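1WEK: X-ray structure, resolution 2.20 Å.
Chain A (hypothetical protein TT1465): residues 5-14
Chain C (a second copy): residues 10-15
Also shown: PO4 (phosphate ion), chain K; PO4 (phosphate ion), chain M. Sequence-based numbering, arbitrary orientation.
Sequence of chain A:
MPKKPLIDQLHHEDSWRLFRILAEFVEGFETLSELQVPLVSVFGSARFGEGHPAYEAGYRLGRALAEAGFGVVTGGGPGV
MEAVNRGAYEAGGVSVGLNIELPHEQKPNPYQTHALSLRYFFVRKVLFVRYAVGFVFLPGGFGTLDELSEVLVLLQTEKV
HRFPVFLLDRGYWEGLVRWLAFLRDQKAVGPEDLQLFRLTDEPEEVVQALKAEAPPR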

# COMPACT_ATOMS: atom_id res chain seq x y z
N PRO A 5 -3.65 -19.92 14.39
CA PRO A 5 -2.71 -19.12 13.56
C PRO A 5 -3.00 -17.62 13.63
O PRO A 5 -3.76 -17.15 14.49
CB PRO A 5 -2.85 -19.62 12.13
CG PRO A 5 -3.34 -21.05 12.35
CD PRO A 5 -4.30 -20.95 13.56
N LEU A 6 -2.36 -16.87 12.74
CA LEU A 6 -2.56 -15.43 12.69
C LEU A 6 -3.65 -15.17 11.66
O LEU A 6 -4.21 -14.08 11.60
CB LEU A 6 -1.27 -14.71 12.26
CG LEU A 6 -0.74 -14.93 10.84
CD1 LEU A 6 0.13 -13.76 10.41
CD2 LEU A 6 0.05 -16.24 10.79
N ILE A 7 -3.93 -16.18 10.85
CA ILE A 7 -4.96 -16.07 9.81
C ILE A 7 -6.30 -15.63 10.43
O ILE A 7 -7.03 -14.83 9.83
CB ILE A 7 -5.15 -17.42 9.08
CG1 ILE A 7 -3.83 -17.84 8.42
CG2 ILE A 7 -6.25 -17.30 8.02
CD1 ILE A 7 -3.40 -16.94 7.26
N ASP A 8 -6.60 -16.14 11.61
CA ASP A 8 -7.82 -15.80 12.34
C ASP A 8 -7.73 -14.35 12.82
O ASP A 8 -8.67 -13.57 12.69
CB ASP A 8 -7.98 -16.74 13.54
CG ASP A 8 -6.69 -16.87 14.35
OD1 ASP A 8 -6.31 -15.91 15.06
OD2 ASP A 8 -6.04 -17.94 14.26
N GLN A 9 -6.56 -14.02 13.37
CA GLN A 9 -6.27 -12.68 13.87
C GLN A 9 -6.43 -11.65 12.74
O GLN A 9 -7.15 -10.65 12.89
CB GLN A 9 -4.84 -12.68 14.41
CG GLN A 9 -4.47 -11.57 15.35
CD GLN A 9 -3.15 -11.86 16.02
OE1 GLN A 9 -2.99 -12.90 16.67
NE2 GLN A 9 -2.18 -10.95 15.86
N LEU A 10 -5.77 -11.89 11.61
CA LEU A 10 -5.87 -10.99 10.48
C LEU A 10 -7.33 -10.89 10.03
O LEU A 10 -7.78 -9.84 9.58
CB LEU A 10 -5.01 -11.48 9.31
CG LEU A 10 -3.50 -11.24 9.44
CD1 LEU A 10 -2.81 -11.70 8.16
CD2 LEU A 10 -3.22 -9.76 9.69
N HIS A 11 -8.06 -11.99 10.18
CA HIS A 11 -9.46 -12.03 9.79
C HIS A 11 -10.31 -11.11 10.67
O HIS A 11 -11.13 -10.35 10.16
CB HIS A 11 -10.00 -13.46 9.88
CG HIS A 11 -11.43 -13.59 9.45
ND1 HIS A 11 -12.48 -13.10 10.20
CD2 HIS A 11 -11.98 -14.11 8.33
CE1 HIS A 11 -13.61 -13.30 9.56
NE2 HIS A 11 -13.34 -13.91 8.42
N HIS A 12 -10.11 -11.17 11.98
CA HIS A 12 -10.86 -10.33 12.90
C HIS A 12 -10.52 -8.86 12.68
O HIS A 12 -11.35 -7.98 12.89
CB HIS A 12 -10.56 -10.74 14.35
CG HIS A 12 -11.66 -10.41 15.31
ND1 HIS A 12 -11.83 -9.14 15.84
CD2 HIS A 12 -12.68 -11.16 15.80
CE1 HIS A 12 -12.91 -9.13 16.61
NE2 HIS A 12 -13.44 -10.34 16.60
N GLU A 13 -9.29 -8.59 12.24
CA GLU A 13 -8.88 -7.21 11.98
C GLU A 13 -9.65 -6.70 10.76
O GLU A 13 -9.90 -5.50 10.63
CB GLU A 13 -7.37 -7.14 11.75
CG GLU A 13 -6.58 -7.60 12.96
CD GLU A 13 -5.09 -7.41 12.81
OE1 GLU A 13 -4.34 -7.76 13.75
OE2 GLU A 13 -4.65 -6.90 11.76
N ASP A 14 -10.03 -7.62 9.87
CA ASP A 14 -10.83 -7.29 8.69
C ASP A 14 -10.29 -6.06 7.97
O ASP A 14 -11.02 -5.11 7.74
CB ASP A 14 -12.27 -7.04 9.15
CG ASP A 14 -13.28 -7.14 8.02
OD1 ASP A 14 -13.07 -7.96 7.11
OD2 ASP A 14 -14.30 -6.40 8.07
N LEU C 10 7.21 -10.12 12.31
CA LEU C 10 6.93 -9.69 10.95
C LEU C 10 6.54 -10.92 10.14
O LEU C 10 7.36 -11.80 9.87
CB LEU C 10 8.17 -8.99 10.35
CG LEU C 10 8.21 -7.47 10.55
CD1 LEU C 10 7.74 -7.10 11.94
CD2 LEU C 10 9.62 -6.94 10.32
N HIS C 11 5.26 -10.97 9.79
CA HIS C 11 4.70 -12.09 9.04
C HIS C 11 4.36 -11.63 7.62
O HIS C 11 3.86 -10.52 7.42
CB HIS C 11 3.45 -12.61 9.76
CG HIS C 11 3.70 -12.97 11.19
ND1 HIS C 11 4.50 -14.04 11.56
CD2 HIS C 11 3.30 -12.39 12.34
CE1 HIS C 11 4.58 -14.09 12.88
NE2 HIS C 11 3.86 -13.10 13.38
N HIS C 12 4.64 -12.47 6.64
CA HIS C 12 4.38 -12.07 5.27
C HIS C 12 2.89 -11.80 5.02
O HIS C 12 2.54 -10.97 4.18
CB HIS C 12 4.95 -13.10 4.27
CG HIS C 12 4.07 -14.28 4.01
ND1 HIS C 12 4.08 -15.41 4.81
CD2 HIS C 12 3.17 -14.52 3.02
CE1 HIS C 12 3.23 -16.29 4.32
NE2 HIS C 12 2.66 -15.78 3.24
N GLU C 13 2.02 -12.44 5.78
CA GLU C 13 0.58 -12.24 5.58
C GLU C 13 0.04 -10.91 6.11
O GLU C 13 -1.01 -10.44 5.66
CB GLU C 13 -0.22 -13.38 6.22
CG GLU C 13 0.18 -14.79 5.78
CD GLU C 13 1.25 -15.39 6.69
OE1 GLU C 13 2.20 -14.66 7.06
OE2 GLU C 13 1.13 -16.59 7.02
N ASP C 14 0.76 -10.30 7.04
CA ASP C 14 0.31 -9.06 7.66
C ASP C 14 0.81 -7.78 7.00
O ASP C 14 1.48 -6.95 7.64
CB ASP C 14 0.70 -9.06 9.14
CG ASP C 14 -0.16 -8.12 9.96
OD1 ASP C 14 0.10 -8.03 11.18
OD2 ASP C 14 -1.08 -7.49 9.38
N SER C 15 0.46 -7.61 5.73
CA SER C 15 0.86 -6.46 4.92
C SER C 15 0.45 -5.09 5.45
O SER C 15 1.23 -4.14 5.41
CB SER C 15 0.31 -6.60 3.50
OG SER C 15 0.74 -7.79 2.87
P PO4 K . 5.34 -16.06 8.47
O1 PO4 K . 5.87 -15.05 9.41
O2 PO4 K . 5.36 -15.52 7.08
O3 PO4 K . 3.94 -16.40 8.84
O4 PO4 K . 6.18 -17.28 8.53
P PO4 M . 1.79 -16.35 -0.39
O1 PO4 M . 2.39 -14.99 -0.25
O2 PO4 M . 1.08 -16.44 -1.69
O3 PO4 M . 0.83 -16.58 0.73
O4 PO4 M . 2.86 -17.37 -0.33
O HOH W 1 -1.60 -7.74 13.04

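Two copies of one protein meet through overlapping stretches in different conformations: residues 6-13 of chain A are helical, with backbone bonds such as L10(A) N to L6(A) O at 2.7 Å, while chain C has a type I turn from H11(C) to D14(C), closed by D14(C) N to H11(C) O at 3.1 Å. The helix lays one side against the turn, with CA atoms 8.0 Å apart for I7(A) and E13(C) and 7.1 Å for L10(A) and D14(C). No direct hydrogen bond crosses between them; what the helix brings to the turn is mainly aliphatic carbon.

L6(A), E13(C) and L10(A) cover the most surface. One helical turn apart, both leucines point toward chain C. L6(A) sets CD1 3.6 Å from CB of H11(C) and CD2 3.9 Å from OE2 of E13(C). L10(A) brings CD1 to 3.6 Å from CB of E13(C) and to 3.3 Å from its backbone O, while CD2 sits 3.1 Å from OD2 of D14(C), a tight approach of methyl to carboxylate. E13(C) thus offers the leucines its carbon as well as its oxygens, and I7(A) adds a looser touch, CD1 to CG of E13(C) at 4.4 Å.

Beyond L10(A) the contact turns polar. The acids E13(A) and D14(C) bring OE2 and OD2 to 4.3 Å, a pairing of like charges. A water eases it by donating to both, at 2.8 Å from OE1 of E13(A) and 2.5 Å from OD1 of D14(C).

The turn's histidines bind phosphate: ND1 of H11(C) donates to O1 of the chain K ion at 2.7 Å, and ND1 of H12(C) to its O2 at 2.6 Å. The rule is a leucine pair for packing and water between acids.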